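Local coordinates for protein alpha-L-arabinosidase (Xanthomonas axonopodis pv. citri, PDB 6D25) that probably removes arabinofuranosyl side groups from arabinoxylans, as a trimeric family GH51 arabinofuranosidase that can cope with internally di-substituted chains, at residues Tyr105-Arg108 with Asp109-Thr113; Ser177-Ala180 with Asn181-Arg184; Phe356-Phe359 with Ser360-Glu364. One frame throughout, in Å; residues are numbered along the deposited sequence.

The three contacts follow one another along the chain, each within a segment linking neighbouring strands of the eight-stranded parallel sheet. Contact 1 lies in the loop after strand 93-96, contact 2 on helix 178-185 before strand 196-199, and contact 3 at the end of helix 346-361, ahead of strand 366-371. Contacts 1 and 2, with centres about 14 Å apart, meet through a salt bridge between R108 and E182 and through L179 packed beside W107; both also touch other subunits of the trimer. Contact 3 is remote, its centre about 37 Å from that of contact 1 and about 41 Å from that of contact 2, and it joins the parallel sheet's helical layer to the mixed sheet.

Contact 1: residues Tyr105-Arg108 with Asp109-Thr113; sequences YHWR and DGVGT
D109 folds back on H106 with both its backbone and its carboxylate. Its N-H bonds to H106 O at 2.9 Å, the nitrogen standing above the carbonyl plane. CB of D109 lies 3.2 Å from H106 O, and chi1 of -69°, with CG beside the backbone N, brings OD2 alongside H106 CB. A water closes a second link, donating to D109 OD2 at 2.7 Å and accepting from H106 N. The same OD2 forms a salt bridge with R120, while the imidazole of H106 is held through ND1 by E163. At G110 the backbone N donates to W107 O over 3.0 Å, again from well above the carbonyl plane (55° out of it). The phenol of Y105 extends until its OH is 3.9 Å from G110 CA, an approach that the absence of a side chain on G110 permits. V111 N makes a weaker bond to R108 O, long at 3.5 Å but straight. The methyl groups of V111 meet the six-membered part of the W107 indole, CG2 coming obliquely to 4.1 Å from CZ3. R108 CG sits over one face of this indole, toward its rim; the indole also stacks on W167, and the arginine continues outward to a salt bridge with E182. Three successive bonds from each N-H to the carbonyl three residues earlier, the last of them weak, define a short 3-10 turn. It lies in the long loop after strand 93-96, a connection of the eight-stranded parallel barrel that forms the catalytic module in GH51 enzymes.

Contact 2: residues Ser177-Ala180 with Asn181-Arg184; sequences SSLA and NERR
The N-terminal turn of helix 178-185 brings S177, the N-cap residue, against N181 and A180 against R183 and R184. S177 OG accepts the N-H of A180 at 3.2 Å, the N-cap bond, and E169 is its second partner. S177 O then receives N181 N over 2.8 Å, nearly along the C=O axis, and the regular helical ladder continues from S178, L179 and A180 to E182, R183 and R184. The amide of N181 folds back over the same carbonyl, its CG 3.3 Å from S177 O. OD1 of N181 lies in the plane of the R184 guanidinium and takes a weak bond from NH1, which also passes 3.6 Å from A180 CB. R184 reaches back in extended form, whereas R183 bends at chi3 (62°) and sets its guanidinium with one face over A180 O, which stands 4.0 Å from the guanidinium plane. R183 NH2 lies in turn over a face of the R184 group, toward its rim and 3.3 Å above it. These two cations can lie so close probably because several backbone oxygens accept from them: those of Y170, A173, R188 and D189 from R183, and that of T175 from R184. On another side of the helix L179 and E182 run side by side, with CD2 4.0 Å from OE1, and E182 forms a salt bridge with R108. While S178 OG bonds to I119 N of the third subunit, the helix rests through L179 and E182 on helix 161-172 and the 105-108 turn.

Contact 3: residues Phe356-Phe359 with Ser360-Glu364; sequences FDIF and SQHAE
S360 and Q361 crowd round the carbonyl of D357, which accepts from three donors, one of them weakly. S360 OG, placed between its own backbone N and carbonyl carbon (chi1 80°), donates to D357 O at 2.9 Å. Q361 N reaches the same oxygen over 3.1 Å as the regular helical bond. The bent side chain of Q361 adds a third, weak bond from NE2 at 3.4 Å and lays its CG against that oxygen. One residue earlier, F356 O takes the regular helical bond from S360 N. The buried flank is aromatic: F356 and F359 point away from the later residues, F356 edge-to-face with F398 and F359 edge-to-face with W325. Past Q361 the ladder alters. H362 N turns back to F359 O at 2.9 Å, only three residues earlier, entering from above the carbonyl plane. The imidazole of H362 lies beside I358, bringing the CD2 edge to 3.2 Å from I358 O, near the ring plane, with I358 CG2 at 4.1 Å from the same carbon. NE2, next to CD2, is hydrogen-bonded to D299. Toward solvent the contact thins out: Q361 and H362 are partly exposed, and E364 is exposed and makes no contact with 356-359. Helix 346-361 links barrel strands 319-325 and 366-371; I358 and F359 of the helix, and H362 just past its end, pack on helix 285-312, while D357 bonds to H430 and S432 of strand 424-435 in the mixed sheet.

Contact 1: residues Tyr105-Arg108 with Asp109-Thr113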
# COMPACT_ATOMS: atom_id res chain seq x y z
N TYR A 105 8.64 6.88 11.05
CA TYR A 105 9.25 8.22 10.96
C TYR A 105 8.87 8.90 9.64
O TYR A 105 8.87 8.25 8.60
CB TYR A 105 10.76 8.09 11.03
CG TYR A 105 11.55 9.37 11.01
CD1 TYR A 105 11.42 10.30 12.02
CD2 TYR A 105 12.49 9.63 10.01
CE1 TYR A 105 12.17 11.46 12.04
CE2 TYR A 105 13.27 10.77 10.04
CZ TYR A 105 13.12 11.68 11.06
OH TYR A 105 13.90 12.81 11.07
N HIS A 106 8.59 10.20 9.72
CA HIS A 106 8.31 11.04 8.56
C HIS A 106 9.42 12.07 8.47
O HIS A 106 9.46 12.99 9.33
CB HIS A 106 6.89 11.61 8.66
CG HIS A 106 5.90 10.51 8.73
ND1 HIS A 106 5.58 9.77 7.60
CD2 HIS A 106 5.28 9.90 9.76
CE1 HIS A 106 4.82 8.75 7.93
NE2 HIS A 106 4.58 8.81 9.24
N TRP A 107 10.29 11.93 7.47
CA TRP A 107 11.52 12.72 7.40
C TRP A 107 11.24 14.24 7.42
O TRP A 107 12.07 15.00 7.92
CB TRP A 107 12.35 12.32 6.18
CG TRP A 107 11.79 12.75 4.87
CD1 TRP A 107 10.96 12.06 4.06
CD2 TRP A 107 12.06 14.00 4.21
NE1 TRP A 107 10.68 12.78 2.94
CE2 TRP A 107 11.35 13.98 3.00
CE3 TRP A 107 12.88 15.10 4.49
CZ2 TRP A 107 11.38 15.05 2.09
CZ3 TRP A 107 12.92 16.16 3.60
CH2 TRP A 107 12.20 16.12 2.42
N ARG A 108 10.10 14.68 6.88
CA ARG A 108 9.83 16.13 6.84
C ARG A 108 9.64 16.68 8.25
O ARG A 108 9.82 17.90 8.45
CB ARG A 108 8.61 16.45 5.97
CG ARG A 108 8.88 16.30 4.48
CD ARG A 108 7.81 17.04 3.69
NE ARG A 108 8.32 17.69 2.52
CZ ARG A 108 9.12 18.76 2.46
NH1 ARG A 108 9.39 19.56 3.48
NH2 ARG A 108 9.64 19.01 1.30
N ASP A 109 9.30 15.84 9.20
CA ASP A 109 9.14 16.26 10.60
C ASP A 109 10.49 16.71 11.18
O ASP A 109 10.53 17.38 12.19
CB ASP A 109 8.58 15.14 11.46
CG ASP A 109 7.12 14.77 11.17
OD1 ASP A 109 6.42 15.55 10.51
OD2 ASP A 109 6.68 13.68 11.61
N GLY A 110 11.60 16.29 10.58
CA GLY A 110 12.90 16.54 11.12
C GLY A 110 13.75 17.53 10.33
O GLY A 110 14.97 17.57 10.53
N VAL A 111 13.14 18.33 9.44
CA VAL A 111 13.89 19.36 8.73
C VAL A 111 13.19 20.70 8.92
O VAL A 111 12.00 20.79 9.22
CB VAL A 111 14.07 19.03 7.23
CG1 VAL A 111 14.78 17.70 7.05
CG2 VAL A 111 12.78 19.06 6.45
N GLY A 112 13.95 21.75 8.67
CA GLY A 112 13.44 23.10 8.72
C GLY A 112 13.74 23.72 10.05
O GLY A 112 14.37 23.09 10.91
N THR A 113 13.32 24.98 10.20
CA THR A 113 13.53 25.70 11.43
C THR A 113 13.12 24.81 12.63
O THR A 113 12.03 24.27 12.63
CB THR A 113 12.64 26.95 11.43
OG1 THR A 113 12.98 27.76 10.30
CG2 THR A 113 12.73 27.76 12.72
O HOH W 1 8.04 11.50 12.31
O HOH W 2 9.11 20.07 10.06

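Contact 2: residues Ser177-Ala180 with Asn181-Arg184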
# COMPACT_ATOMS: atom_id res chain seq x y z
N SER A 177 16.53 21.46 -8.18
CA SER A 177 15.18 21.07 -7.88
C SER A 177 14.72 21.72 -6.57
O SER A 177 15.51 22.11 -5.71
CB SER A 177 15.11 19.55 -7.82
OG SER A 177 15.59 19.06 -6.55
N SER A 178 13.41 21.79 -6.38
CA SER A 178 12.82 22.38 -5.20
C SER A 178 13.30 21.65 -3.93
O SER A 178 13.54 22.32 -2.92
CB SER A 178 11.32 22.41 -5.27
OG SER A 178 10.94 23.37 -6.24
N LEU A 179 13.38 20.32 -3.96
CA LEU A 179 13.80 19.60 -2.77
C LEU A 179 15.30 19.88 -2.50
O LEU A 179 15.69 20.07 -1.34
CB LEU A 179 13.54 18.10 -2.93
CG LEU A 179 12.09 17.67 -2.71
CD1 LEU A 179 11.82 16.25 -3.28
CD2 LEU A 179 11.76 17.68 -1.21
N ALA A 180 16.13 19.90 -3.52
CA ALA A 180 17.53 20.23 -3.32
C ALA A 180 17.66 21.67 -2.78
O ALA A 180 18.47 21.93 -1.91
CB ALA A 180 18.31 20.09 -4.61
N ASN A 181 16.87 22.59 -3.29
CA ASN A 181 16.94 23.97 -2.85
C ASN A 181 16.44 24.12 -1.40
O ASN A 181 16.84 25.03 -0.69
CB ASN A 181 16.17 24.89 -3.77
CG ASN A 181 16.81 25.04 -5.13
OD1 ASN A 181 17.98 24.72 -5.32
ND2 ASN A 181 16.09 25.61 -6.08
N GLU A 182 15.54 23.25 -0.97
CA GLU A 182 15.07 23.23 0.38
C GLU A 182 16.21 22.78 1.33
O GLU A 182 16.41 23.38 2.39
CB GLU A 182 13.83 22.34 0.49
CG GLU A 182 13.17 22.43 1.83
CD GLU A 182 11.90 21.60 1.98
OE1 GLU A 182 11.41 21.05 0.96
OE2 GLU A 182 11.37 21.58 3.13
N ARG A 183 16.95 21.73 0.94
CA ARG A 183 18.16 21.36 1.66
C ARG A 183 19.12 22.57 1.77
O ARG A 183 19.67 22.85 2.85
CB ARG A 183 18.85 20.19 0.97
CG ARG A 183 20.13 19.75 1.66
CD ARG A 183 21.05 18.91 0.79
NE ARG A 183 21.54 19.61 -0.39
CZ ARG A 183 21.42 19.20 -1.67
NH1 ARG A 183 20.68 18.14 -2.00
NH2 ARG A 183 22.09 19.87 -2.62
N ARG A 184 19.33 23.27 0.66
CA ARG A 184 20.21 24.44 0.66
C ARG A 184 19.66 25.52 1.61
O ARG A 184 20.45 26.12 2.35
CB ARG A 184 20.43 24.99 -0.75
CG ARG A 184 21.00 23.98 -1.74
CD ARG A 184 21.46 24.63 -3.05
NE ARG A 184 22.13 23.63 -3.87
CZ ARG A 184 21.57 22.86 -4.78
NH1 ARG A 184 20.30 23.05 -5.11
NH2 ARG A 184 22.28 21.87 -5.33

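Contact 3: residues Phe356-Phe359 with Ser360-Glu364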
# COMPACT_ATOMS: atom_id res chain seq x y z
N PHE A 356 32.65 -10.85 16.16
CA PHE A 356 33.66 -10.42 15.17
C PHE A 356 34.43 -11.62 14.57
O PHE A 356 34.64 -11.65 13.36
CB PHE A 356 34.65 -9.44 15.79
CG PHE A 356 34.03 -8.14 16.24
CD1 PHE A 356 32.95 -7.58 15.58
CD2 PHE A 356 34.62 -7.42 17.27
CE1 PHE A 356 32.46 -6.33 15.94
CE2 PHE A 356 34.12 -6.17 17.62
CZ PHE A 356 33.02 -5.65 16.98
N ASP A 357 34.77 -12.59 15.41
CA ASP A 357 35.43 -13.80 14.91
C ASP A 357 34.53 -14.45 13.86
O ASP A 357 34.98 -14.78 12.75
CB ASP A 357 35.73 -14.78 16.04
CG ASP A 357 36.79 -14.35 17.06
OD1 ASP A 357 37.54 -13.35 16.80
OD2 ASP A 357 36.86 -15.04 18.17
N ILE A 358 33.25 -14.61 14.20
CA ILE A 358 32.31 -15.32 13.33
C ILE A 358 32.11 -14.55 12.01
O ILE A 358 32.15 -15.11 10.91
CB ILE A 358 31.01 -15.58 14.08
CG1 ILE A 358 31.17 -16.67 15.14
CG2 ILE A 358 29.86 -15.92 13.11
CD1 ILE A 358 30.03 -16.67 16.15
N PHE A 359 31.88 -13.24 12.11
CA PHE A 359 31.66 -12.45 10.89
C PHE A 359 32.88 -12.58 9.96
O PHE A 359 32.71 -12.73 8.71
CB PHE A 359 31.46 -10.97 11.19
CG PHE A 359 30.29 -10.61 12.07
CD1 PHE A 359 29.16 -11.38 12.13
CD2 PHE A 359 30.30 -9.41 12.77
CE1 PHE A 359 28.09 -11.04 12.94
CE2 PHE A 359 29.22 -9.04 13.55
CZ PHE A 359 28.13 -9.86 13.66
N SER A 360 34.08 -12.51 10.55
CA SER A 360 35.29 -12.53 9.74
C SER A 360 35.48 -13.89 9.05
O SER A 360 36.15 -13.96 7.99
CB SER A 360 36.49 -12.13 10.58
OG SER A 360 36.97 -13.20 11.38
N GLN A 361 34.90 -14.97 9.61
CA GLN A 361 34.95 -16.30 9.01
C GLN A 361 33.97 -16.41 7.82
O GLN A 361 34.01 -17.40 7.08
CB GLN A 361 34.57 -17.40 10.01
CG GLN A 361 35.45 -17.49 11.23
CD GLN A 361 36.91 -17.42 10.85
OE1 GLN A 361 37.44 -18.36 10.22
NE2 GLN A 361 37.54 -16.26 11.15
N HIS A 362 33.05 -15.45 7.67
CA HIS A 362 32.02 -15.49 6.62
C HIS A 362 32.14 -14.25 5.76
O HIS A 362 31.13 -13.76 5.22
CB HIS A 362 30.62 -15.58 7.27
CG HIS A 362 30.39 -16.89 7.96
ND1 HIS A 362 29.95 -17.99 7.26
CD2 HIS A 362 30.52 -17.26 9.25
CE1 HIS A 362 29.85 -19.03 8.09
NE2 HIS A 362 30.19 -18.60 9.33
N ALA A 363 33.38 -13.78 5.57
CA ALA A 363 33.62 -12.41 5.05
C ALA A 363 33.22 -12.29 3.58
O ALA A 363 33.04 -11.18 3.11
CB ALA A 363 35.08 -12.05 5.23
N GLU A 364 33.14 -13.38 2.83
CA GLU A 364 32.72 -13.22 1.41
C GLU A 364 31.24 -12.82 1.30
O GLU A 364 30.89 -12.04 0.40
CB GLU A 364 33.00 -14.43 0.52
CG GLU A 364 32.79 -15.77 1.19
CD GLU A 364 33.89 -16.13 2.19
OE1 GLU A 364 33.55 -16.22 3.45
OE2 GLU A 364 35.10 -16.26 1.73